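PDB 5HQA: alpha-glucosidase from Pseudoalteromonas sp. K8, which hydrolyses alpha-glucosides as a chloride-activated, calcium-binding member of glycoside hydrolase family 97. Local coordinates for residues W66-E72 and R445-P449; I245-L249 and T442-R446; D549-Q555 and Y580-Y586. One frame throughout, in Å; residues are numbered along the deposited sequence.

Overall arrangement
From the N terminus, the chain leaves strand 53-67 of the N-terminal beta-rich region at W66-E72, where interaction 1 opens; it closes 373 residues on, at R445-P449, a loop between strands 432-435 and 451-454 of the TIM-barrel sheet. Interaction 2 opens within that span, at helix 245-248, and ends on the same loop at T442-R446, sharing R445 and R446. Their centres are about 9 Å apart, joined by W66 NE1 to N248 OD1 (2.9 Å). Interaction 3 follows in series, with 24 residues between its segments, linking the end of helix 541-549 to the C-terminal beta sheet. It touches interaction 1 through G71 N and D553 OD2, 2.9 Å apart.

Interaction 1: W66-E72 and R445-P449; sequences WQQPWGE and RRTYP
The strongest link is a two-pronged salt bridge: R445 NH2 donates to E72 OE2 at 2.8 Å and R445 NH1 to E72 OE1 at 3.0 Å, both nearly straight (173° and 172°), so the carboxylate meets the guanidinium at its edge. Q68 NE2 also donates to E72 OE1 (3.1 Å) and to the carbonyl of R73. A water lies 2.8 Å from both Q68 OE1 and W70 O, donating to each, and accepts weakly from R445 NH1 at 2.9 Å. W70 NE1 donates to P449 O at 2.9 Å.

The backbone is extended at W66-Q67, the end of strand 53-67, then becomes a loop; R445-T447 have helical angles. CA atoms lie 7.6 Å apart for Q68 and R446, and likewise for P69 and P449. At G71 (phi/psi 161/-169) a CB would jam against the preceding carbonyl and fall 2.4 Å from Q68 NE2.

W66 and W70 both take chi1 p. The extended R446 (chi1 to chi3 t) lays its guanidinium flat on W66, planes at 3°, with CZ 3.6 Å from the six-membered ring centroid: a cation-pi stack. W66 NE1 bonds N248. W70 CH2 packs on R445 CD (3.7 Å), and P69 CG on P449 CB (4.0 Å).

Neighbouring arginines of one barrel loop thus use different chemistry, R445 by charge pairing and R446 by cation-pi stacking, to attach it to the N-terminal region.

Interaction 2: I245-L249 and T442-R446; sequences IILNL and TGLRR
L247 lays its side chain (chi1 m, chi2 t) across the loop T442-R446: CD1 sits over one face of the R445 guanidinium, 3.8 Å from NH2, while CD2 lies 4.0 Å from R446 CB and 4.1 Å from G443 O. The R445 charge is paired with E72. The nearest CA atoms are those of L247 and G443, 5.0 Å apart. I246 (m, m) points its CB toward the loop and sets CG2 3.6 Å from T442 C and 3.7 Å from G443 N. At G443 (phi/psi 91/9) a CB would come within 2.9 Å of I246 CG2 and would crowd the carbonyl of T442.

Here the short helix 245-248, which comes after strand 224-234 and helix 237-241 in the N-terminal beta-rich region, meets a loop after TIM-barrel strand 432-435. That loop folds as a type I beta turn from G443 to R446, with R446 N donating to G443 O at 3.1 Å.

The outstretched R446 side chain (chi1 to chi3 t) runs beside the helix, and its NH1 donates to L247 O at 3.2 Å (156°). NH1 also donates to a water at 2.9 Å; the same water lies 3.2 Å from N248 OD1, which accepts from W66 NE1.

Interaction 3: D549-Q555 and Y580-Y586; sequences DVPTDWQ and YTGNDWY
P551, C-gamma endo, is held by two tyrosines: its CB lies 3.7 Å from the Y580 ring centroid, 14° off the normal, and its CD 3.6 Å from the Y586 ring centroid, 24° off, both CH-pi contacts over the ring face. Y580 (chi1 -55°) and Y586 (-76°) are both in the m well, their CA-to-CB bonds directed toward D549-Q555. W554, also m, turns its ring edge to the face of Y586 in an offset edge-to-face pair, centroids 5.8 Å apart and planes at 68°. V550 (p) puts CG2 3.8 Å from Y586 CD2.

Helix 541-549 ends just before V550, and the chain turns a corner at Q555. CA atoms lie 7.5 Å apart for P551 and Y580, and 7.7 Å for V550 and Y586. An ST turn, N583 N to T581 OG1 (3.2 Å), shapes the approach to strand 585-591.

Q555 NE2, 2.8 Å from G582 O at a poor angle, bonds E574 O; the clear interactions at this barrel-to-sheet junction are CH-pi and aromatic.

Interaction 1: W66-E72 and R445-P449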
loop_
_atom_site.group_PDB
_atom_site.type_symbol
_atom_site.label_atom_id
_atom_site.label_comp_id
_atom_site.label_asym_id
_atom_site.label_seq_id
_atom_site.Cartn_x
_atom_site.Cartn_y
_atom_site.Cartn_z
ATOM N N TRP A 66 -16.046 -14.113 -3.071
ATOM C CA TRP A 66 -15.310 -14.249 -4.319
ATOM C C TRP A 66 -13.879 -14.670 -4.004
ATOM O O TRP A 66 -13.419 -14.573 -2.861
ATOM C CB TRP A 66 -15.350 -12.945 -5.137
ATOM C CG TRP A 66 -14.879 -11.716 -4.392
ATOM C CD1 TRP A 66 -15.598 -10.969 -3.495
ATOM C CD2 TRP A 66 -13.593 -11.083 -4.502
ATOM N NE1 TRP A 66 -14.832 -9.914 -3.033
ATOM C CE2 TRP A 66 -13.600 -9.963 -3.637
ATOM C CE3 TRP A 66 -12.438 -11.354 -5.247
ATOM C CZ2 TRP A 66 -12.491 -9.119 -3.497
ATOM C CZ3 TRP A 66 -11.337 -10.511 -5.104
ATOM C CH2 TRP A 66 -11.375 -9.411 -4.237
ATOM N N GLN A 67 -13.177 -15.155 -5.024
ATOM C CA GLN A 67 -11.841 -15.710 -4.846
ATOM C C GLN A 67 -10.792 -14.800 -5.478
ATOM O O GLN A 67 -10.960 -14.344 -6.614
ATOM C CB GLN A 67 -11.748 -17.121 -5.439
ATOM C CG GLN A 67 -10.335 -17.692 -5.337
ATOM C CD GLN A 67 -10.302 -19.203 -5.221
ATOM O OE1 GLN A 67 -11.000 -19.789 -4.390
ATOM N NE2 GLN A 67 -9.482 -19.843 -6.050
ATOM N N GLN A 68 -9.701 -14.533 -4.730
ATOM C CA GLN A 68 -8.606 -13.737 -5.282
ATOM C C GLN A 68 -7.641 -14.623 -6.062
ATOM O O GLN A 68 -7.385 -15.763 -5.667
ATOM C CB GLN A 68 -7.828 -13.039 -4.178
ATOM C CG GLN A 68 -8.659 -12.196 -3.248
ATOM C CD GLN A 68 -7.842 -11.050 -2.708
ATOM O OE1 GLN A 68 -7.605 -10.073 -3.417
ATOM N NE2 GLN A 68 -7.382 -11.169 -1.463
ATOM N N PRO A 69 -7.073 -14.124 -7.163
ATOM C CA PRO A 69 -6.007 -14.896 -7.824
ATOM C C PRO A 69 -4.763 -15.014 -6.962
ATOM O O PRO A 69 -4.080 -16.041 -6.994
ATOM C CB PRO A 69 -5.739 -14.096 -9.107
ATOM C CG PRO A 69 -6.141 -12.686 -8.756
ATOM C CD PRO A 69 -7.333 -12.834 -7.829
ATOM N N TRP A 70 -4.454 -13.969 -6.202
ATOM C CA TRP A 70 -3.380 -13.929 -5.223
ATOM C C TRP A 70 -3.807 -12.900 -4.194
ATOM O O TRP A 70 -4.659 -12.053 -4.470
ATOM C CB TRP A 70 -2.037 -13.528 -5.845
ATOM C CG TRP A 70 -2.122 -12.238 -6.622
ATOM C CD1 TRP A 70 -2.342 -12.107 -7.966
ATOM C CD2 TRP A 70 -2.004 -10.905 -6.106
ATOM N NE1 TRP A 70 -2.360 -10.776 -8.318
ATOM C CE2 TRP A 70 -2.157 -10.017 -7.196
ATOM C CE3 TRP A 70 -1.775 -10.372 -4.833
ATOM C CZ2 TRP A 70 -2.090 -8.629 -7.048
ATOM C CZ3 TRP A 70 -1.710 -8.997 -4.689
ATOM C CH2 TRP A 70 -1.862 -8.140 -5.791
ATOM N N GLY A 71 -3.225 -12.958 -3.010
ATOM C CA GLY A 71 -3.600 -11.985 -2.009
ATOM C C GLY A 71 -3.221 -12.420 -0.608
ATOM O O GLY A 71 -2.475 -13.381 -0.404
ATOM N N GLU A 72 -3.751 -11.661 0.350
ATOM C CA GLU A 72 -3.601 -11.930 1.770
ATOM C C GLU A 72 -4.628 -12.938 2.270
ATOM O O GLU A 72 -4.493 -13.452 3.386
ATOM C CB GLU A 72 -3.709 -10.611 2.548
ATOM C CG GLU A 72 -5.095 -9.935 2.515
ATOM C CD GLU A 72 -5.354 -9.046 1.288
ATOM O OE1 GLU A 72 -5.330 -9.544 0.136
ATOM O OE2 GLU A 72 -5.612 -7.834 1.488
ATOM N N ARG A 445 -5.852 -3.511 -7.460
ATOM C CA ARG A 445 -5.331 -4.851 -7.728
ATOM C C ARG A 445 -6.446 -5.879 -7.916
ATOM O O ARG A 445 -6.223 -6.911 -8.560
ATOM C CB ARG A 445 -4.397 -5.302 -6.592
ATOM C CG ARG A 445 -5.091 -5.390 -5.221
ATOM C CD ARG A 445 -4.098 -5.698 -4.101
ATOM N NE ARG A 445 -4.646 -5.423 -2.769
ATOM C CZ ARG A 445 -4.859 -6.343 -1.821
ATOM N NH1 ARG A 445 -4.587 -7.634 -2.036
ATOM N NH2 ARG A 445 -5.341 -5.966 -0.638
ATOM N N ARG A 446 -7.638 -5.644 -7.363
ATOM C CA ARG A 446 -8.738 -6.562 -7.637
ATOM C C ARG A 446 -9.108 -6.525 -9.112
ATOM O O ARG A 446 -9.289 -7.568 -9.752
ATOM C CB ARG A 446 -9.958 -6.222 -6.785
ATOM C CG ARG A 446 -11.142 -7.118 -7.160
ATOM C CD ARG A 446 -12.397 -6.799 -6.392
ATOM N NE ARG A 446 -13.393 -7.833 -6.626
ATOM C CZ ARG A 446 -14.592 -7.859 -6.053
ATOM N NH1 ARG A 446 -14.943 -6.903 -5.203
ATOM N NH2 ARG A 446 -15.434 -8.846 -6.325
ATOM N N THR A 447 -9.214 -5.319 -9.666
ATOM C CA THR A 447 -9.643 -5.122 -11.044
ATOM C C THR A 447 -8.523 -5.433 -12.028
ATOM O O THR A 447 -8.776 -5.962 -13.119
ATOM C CB THR A 447 -10.111 -3.677 -11.215
ATOM O OG1 THR A 447 -10.955 -3.322 -10.108
ATOM C CG2 THR A 447 -10.875 -3.506 -12.513
ATOM N N TYR A 448 -7.286 -5.093 -11.656
ATOM C CA TYR A 448 -6.097 -5.261 -12.494
ATOM C C TYR A 448 -5.065 -6.019 -11.679
ATOM O O TYR A 448 -4.170 -5.416 -11.073
ATOM C CB TYR A 448 -5.548 -3.911 -12.955
ATOM C CG TYR A 448 -6.592 -3.115 -13.686
ATOM C CD1 TYR A 448 -6.898 -3.392 -15.013
ATOM C CD2 TYR A 448 -7.309 -2.120 -13.040
ATOM C CE1 TYR A 448 -7.875 -2.681 -15.688
ATOM C CE2 TYR A 448 -8.284 -1.402 -13.707
ATOM C CZ TYR A 448 -8.563 -1.690 -15.026
ATOM O OH TYR A 448 -9.537 -0.975 -15.681
ATOM N N PRO A 449 -5.169 -7.349 -11.632
ATOM C CA PRO A 449 -4.315 -8.127 -10.729
ATOM C C PRO A 449 -2.839 -8.134 -11.094
ATOM O O PRO A 449 -2.060 -8.761 -10.369
ATOM C CB PRO A 449 -4.905 -9.538 -10.827
ATOM C CG PRO A 449 -6.352 -9.311 -11.244
ATOM C CD PRO A 449 -6.287 -8.144 -12.172
HETATM O O HOH W 1 -5.096 -9.297 -4.400
#

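Interaction 2: I245-L249 and T442-R446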
loop_
_atom_site.group_PDB
_atom_site.type_symbol
_atom_site.label_atom_id
_atom_site.label_comp_id
_atom_site.label_asym_id
_atom_site.label_seq_id
_atom_site.Cartn_x
_atom_site.Cartn_y
_atom_site.Cartn_z
ATOM N N ILE A 245 -12.841 -4.229 3.163
ATOM C CA ILE A 245 -13.750 -3.254 2.568
ATOM C C ILE A 245 -13.135 -2.613 1.323
ATOM O O ILE A 245 -13.829 -2.388 0.325
ATOM C CB ILE A 245 -14.175 -2.212 3.620
ATOM C CG1 ILE A 245 -15.283 -1.321 3.068
ATOM C CG2 ILE A 245 -12.978 -1.369 4.090
ATOM C CD1 ILE A 245 -15.875 -0.419 4.125
ATOM N N ILE A 246 -11.821 -2.350 1.331
ATOM C CA ILE A 246 -11.215 -1.690 0.172
ATOM C C ILE A 246 -11.337 -2.574 -1.066
ATOM O O ILE A 246 -11.781 -2.124 -2.130
ATOM C CB ILE A 246 -9.748 -1.313 0.451
ATOM C CG1 ILE A 246 -9.650 -0.324 1.624
ATOM C CG2 ILE A 246 -9.114 -0.707 -0.803
ATOM C CD1 ILE A 246 -10.478 0.949 1.436
ATOM N N LEU A 247 -10.960 -3.850 -0.949
ATOM C CA LEU A 247 -11.114 -4.756 -2.085
ATOM C C LEU A 247 -12.572 -4.896 -2.493
ATOM O O LEU A 247 -12.888 -4.929 -3.690
ATOM C CB LEU A 247 -10.546 -6.133 -1.754
ATOM C CG LEU A 247 -9.022 -6.270 -1.703
ATOM C CD1 LEU A 247 -8.678 -7.660 -1.178
ATOM C CD2 LEU A 247 -8.417 -6.050 -3.084
ATOM N N ASN A 248 -13.476 -5.009 -1.514
ATOM C CA ASN A 248 -14.882 -5.256 -1.835
ATOM C C ASN A 248 -15.520 -4.101 -2.588
ATOM O O ASN A 248 -16.545 -4.297 -3.255
ATOM C CB ASN A 248 -15.677 -5.540 -0.564
ATOM C CG ASN A 248 -15.667 -7.012 -0.202
ATOM O OD1 ASN A 248 -15.646 -7.870 -1.085
ATOM N ND2 ASN A 248 -15.678 -7.313 1.092
ATOM N N LEU A 249 -14.948 -2.906 -2.505
ATOM C CA LEU A 249 -15.521 -1.765 -3.198
ATOM C C LEU A 249 -14.972 -1.596 -4.607
ATOM O O LEU A 249 -15.403 -0.689 -5.317
ATOM C CB LEU A 249 -15.292 -0.493 -2.382
ATOM C CG LEU A 249 -16.114 -0.452 -1.093
ATOM C CD1 LEU A 249 -15.780 0.796 -0.324
ATOM C CD2 LEU A 249 -17.622 -0.502 -1.396
ATOM N N THR A 442 -5.733 1.966 -3.735
ATOM C CA THR A 442 -7.161 2.083 -3.446
ATOM C C THR A 442 -7.903 0.805 -3.827
ATOM O O THR A 442 -9.120 0.839 -4.054
ATOM C CB THR A 442 -7.781 3.307 -4.137
ATOM O OG1 THR A 442 -7.640 3.200 -5.559
ATOM C CG2 THR A 442 -7.075 4.588 -3.668
ATOM N N GLY A 443 -7.192 -0.323 -3.884
ATOM C CA GLY A 443 -7.800 -1.618 -4.135
ATOM C C GLY A 443 -7.871 -2.040 -5.586
ATOM O O GLY A 443 -8.507 -3.059 -5.883
ATOM N N LEU A 444 -7.233 -1.307 -6.500
ATOM C CA LEU A 444 -7.377 -1.618 -7.917
ATOM C C LEU A 444 -6.706 -2.933 -8.316
ATOM O O LEU A 444 -6.984 -3.434 -9.414
ATOM C CB LEU A 444 -6.830 -0.461 -8.758
ATOM C CG LEU A 444 -7.740 0.768 -8.770
ATOM C CD1 LEU A 444 -6.988 1.992 -9.269
ATOM C CD2 LEU A 444 -8.954 0.481 -9.651
ATOM N N ARG A 445 -5.852 -3.511 -7.460
ATOM C CA ARG A 445 -5.331 -4.851 -7.728
ATOM C C ARG A 445 -6.446 -5.879 -7.916
ATOM O O ARG A 445 -6.223 -6.911 -8.560
ATOM C CB ARG A 445 -4.397 -5.302 -6.592
ATOM C CG ARG A 445 -5.091 -5.390 -5.221
ATOM C CD ARG A 445 -4.098 -5.698 -4.101
ATOM N NE ARG A 445 -4.646 -5.423 -2.769
ATOM C CZ ARG A 445 -4.859 -6.343 -1.821
ATOM N NH1 ARG A 445 -4.587 -7.634 -2.036
ATOM N NH2 ARG A 445 -5.341 -5.966 -0.638
ATOM N N ARG A 446 -7.638 -5.644 -7.363
ATOM C CA ARG A 446 -8.738 -6.562 -7.637
ATOM C C ARG A 446 -9.108 -6.525 -9.112
ATOM O O ARG A 446 -9.289 -7.568 -9.752
ATOM C CB ARG A 446 -9.958 -6.222 -6.785
ATOM C CG ARG A 446 -11.142 -7.118 -7.160
ATOM C CD ARG A 446 -12.397 -6.799 -6.392
ATOM N NE ARG A 446 -13.393 -7.833 -6.626
ATOM C CZ ARG A 446 -14.592 -7.859 -6.053
ATOM N NH1 ARG A 446 -14.943 -6.903 -5.203
ATOM N NH2 ARG A 446 -15.434 -8.846 -6.325
HETATM O O HOH W 2 -17.386 -7.459 -3.767
#

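Interaction 3: D549-Q555 and Y580-Y586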
loop_
_atom_site.group_PDB
_atom_site.type_symbol
_atom_site.label_atom_id
_atom_site.label_comp_id
_atom_site.label_asym_id
_atom_site.label_seq_id
_atom_site.Cartn_x
_atom_site.Cartn_y
_atom_site.Cartn_z
ATOM N N ASP A 549 12.158 -19.964 3.653
ATOM C CA ASP A 549 10.949 -20.756 3.853
ATOM C C ASP A 549 9.673 -19.957 3.601
ATOM O O ASP A 549 8.674 -20.525 3.147
ATOM C CB ASP A 549 10.895 -21.318 5.277
ATOM C CG ASP A 549 11.865 -22.469 5.512
ATOM O OD1 ASP A 549 12.516 -22.957 4.554
ATOM O OD2 ASP A 549 11.951 -22.902 6.684
ATOM N N VAL A 550 9.670 -18.662 3.895
ATOM C CA VAL A 550 8.398 -17.961 4.074
ATOM C C VAL A 550 7.721 -17.729 2.724
ATOM O O VAL A 550 8.380 -17.324 1.755
ATOM C CB VAL A 550 8.603 -16.648 4.855
ATOM C CG1 VAL A 550 9.438 -15.619 4.056
ATOM C CG2 VAL A 550 7.258 -16.062 5.311
ATOM N N PRO A 551 6.418 -17.987 2.604
ATOM C CA PRO A 551 5.690 -17.679 1.368
ATOM C C PRO A 551 5.309 -16.199 1.322
ATOM O O PRO A 551 5.551 -15.438 2.264
ATOM C CB PRO A 551 4.459 -18.584 1.453
ATOM C CG PRO A 551 4.234 -18.785 2.918
ATOM C CD PRO A 551 5.594 -18.729 3.573
ATOM N N THR A 552 4.730 -15.791 0.183
ATOM C CA THR A 552 4.253 -14.425 -0.011
ATOM C C THR A 552 2.791 -14.403 -0.452
ATOM O O THR A 552 2.286 -13.347 -0.858
ATOM C CB THR A 552 5.103 -13.671 -1.044
ATOM O OG1 THR A 552 4.847 -14.200 -2.351
ATOM C CG2 THR A 552 6.595 -13.804 -0.739
ATOM N N ASP A 553 2.108 -15.535 -0.387
ATOM C CA ASP A 553 0.745 -15.658 -0.880
ATOM C C ASP A 553 -0.015 -16.506 0.126
ATOM O O ASP A 553 0.459 -17.574 0.524
ATOM C CB ASP A 553 0.742 -16.293 -2.275
ATOM C CG ASP A 553 -0.599 -16.175 -2.970
ATOM O OD1 ASP A 553 -0.905 -17.065 -3.793
ATOM O OD2 ASP A 553 -1.340 -15.199 -2.703
ATOM N N TRP A 554 -1.177 -16.029 0.555
ATOM C CA TRP A 554 -1.789 -16.534 1.769
ATOM C C TRP A 554 -3.237 -16.897 1.509
ATOM O O TRP A 554 -3.961 -16.146 0.848
ATOM C CB TRP A 554 -1.718 -15.482 2.882
ATOM C CG TRP A 554 -0.339 -14.913 3.072
ATOM C CD1 TRP A 554 0.139 -13.721 2.588
ATOM C CD2 TRP A 554 0.739 -15.512 3.798
ATOM N NE1 TRP A 554 1.450 -13.546 2.970
ATOM C CE2 TRP A 554 1.843 -14.633 3.712
ATOM C CE3 TRP A 554 0.882 -16.717 4.504
ATOM C CZ2 TRP A 554 3.070 -14.912 4.318
ATOM C CZ3 TRP A 554 2.104 -16.991 5.114
ATOM C CH2 TRP A 554 3.181 -16.091 5.013
ATOM N N GLN A 555 -3.670 -18.050 2.023
ATOM C CA GLN A 555 -5.097 -18.329 1.926
ATOM C C GLN A 555 -5.895 -17.663 3.039
ATOM O O GLN A 555 -7.098 -17.442 2.864
ATOM C CB GLN A 555 -5.375 -19.835 1.906
ATOM C CG GLN A 555 -4.720 -20.647 2.984
ATOM C CD GLN A 555 -5.213 -22.085 2.951
ATOM O OE1 GLN A 555 -6.421 -22.322 2.915
ATOM N NE2 GLN A 555 -4.290 -23.045 2.933
ATOM N N TYR A 580 4.494 -24.710 -1.941
ATOM C CA TYR A 580 3.772 -24.598 -0.682
ATOM C C TYR A 580 2.552 -25.508 -0.676
ATOM O O TYR A 580 1.703 -25.430 -1.570
ATOM C CB TYR A 580 3.373 -23.140 -0.451
ATOM C CG TYR A 580 4.580 -22.233 -0.515
ATOM C CD1 TYR A 580 5.476 -22.173 0.548
ATOM C CD2 TYR A 580 4.849 -21.470 -1.646
ATOM C CE1 TYR A 580 6.591 -21.364 0.503
ATOM C CE2 TYR A 580 5.960 -20.652 -1.699
ATOM C CZ TYR A 580 6.834 -20.609 -0.620
ATOM O OH TYR A 580 7.955 -19.806 -0.650
ATOM N N THR A 581 2.469 -26.374 0.335
ATOM C CA THR A 581 1.371 -27.333 0.405
ATOM C C THR A 581 0.047 -26.682 0.775
ATOM O O THR A 581 -1.012 -27.265 0.521
ATOM C CB THR A 581 1.682 -28.415 1.434
ATOM O OG1 THR A 581 1.797 -27.808 2.731
ATOM C CG2 THR A 581 2.975 -29.112 1.090
ATOM N N GLY A 582 0.083 -25.506 1.387
ATOM C CA GLY A 582 -1.111 -24.910 1.944
ATOM C C GLY A 582 -1.389 -25.287 3.382
ATOM O O GLY A 582 -2.400 -24.842 3.937
ATOM N N ASN A 583 -0.519 -26.076 4.016
ATOM C CA ASN A 583 -0.777 -26.522 5.378
ATOM C C ASN A 583 -0.051 -25.721 6.452
ATOM O O ASN A 583 -0.461 -25.787 7.616
ATOM C CB ASN A 583 -0.400 -27.997 5.530
ATOM C CG ASN A 583 -1.196 -28.889 4.615
ATOM O OD1 ASN A 583 -0.643 -29.781 3.971
ATOM N ND2 ASN A 583 -2.496 -28.647 4.538
ATOM N N ASP A 584 1.005 -24.977 6.113
ATOM C CA ASP A 584 1.774 -24.269 7.131
ATOM C C ASP A 584 1.155 -22.915 7.470
ATOM O O ASP A 584 0.624 -22.216 6.599
ATOM C CB ASP A 584 3.215 -24.054 6.674
ATOM C CG ASP A 584 4.017 -25.328 6.651
ATOM O OD1 ASP A 584 5.230 -25.240 6.362
ATOM O OD2 ASP A 584 3.440 -26.410 6.923
ATOM N N TRP A 585 1.243 -22.552 8.747
ATOM C CA TRP A 585 0.943 -21.215 9.238
ATOM C C TRP A 585 2.241 -20.479 9.536
ATOM O O TRP A 585 3.279 -21.087 9.803
ATOM C CB TRP A 585 0.096 -21.260 10.510
ATOM C CG TRP A 585 -1.354 -21.559 10.300
ATOM C CD1 TRP A 585 -1.941 -22.792 10.203
ATOM C CD2 TRP A 585 -2.411 -20.602 10.206
ATOM N NE1 TRP A 585 -3.303 -22.657 10.042
ATOM C CE2 TRP A 585 -3.615 -21.322 10.040
ATOM C CE3 TRP A 585 -2.456 -19.200 10.242
ATOM C CZ2 TRP A 585 -4.849 -20.690 9.905
ATOM C CZ3 TRP A 585 -3.686 -18.572 10.101
ATOM C CH2 TRP A 585 -4.864 -19.321 9.936
ATOM N N TYR A 586 2.165 -19.153 9.502
ATOM C CA TYR A 586 3.296 -18.297 9.820
ATOM C C TYR A 586 2.834 -17.191 10.752
ATOM O O TYR A 586 1.681 -16.767 10.698
ATOM C CB TYR A 586 3.905 -17.695 8.555
ATOM C CG TYR A 586 4.728 -18.693 7.782
ATOM C CD1 TYR A 586 4.118 -19.664 6.988
ATOM C CD2 TYR A 586 6.114 -18.676 7.863
ATOM C CE1 TYR A 586 4.878 -20.597 6.294
ATOM C CE2 TYR A 586 6.879 -19.592 7.169
ATOM C CZ TYR A 586 6.259 -20.547 6.392
ATOM O OH TYR A 586 7.029 -21.450 5.704
#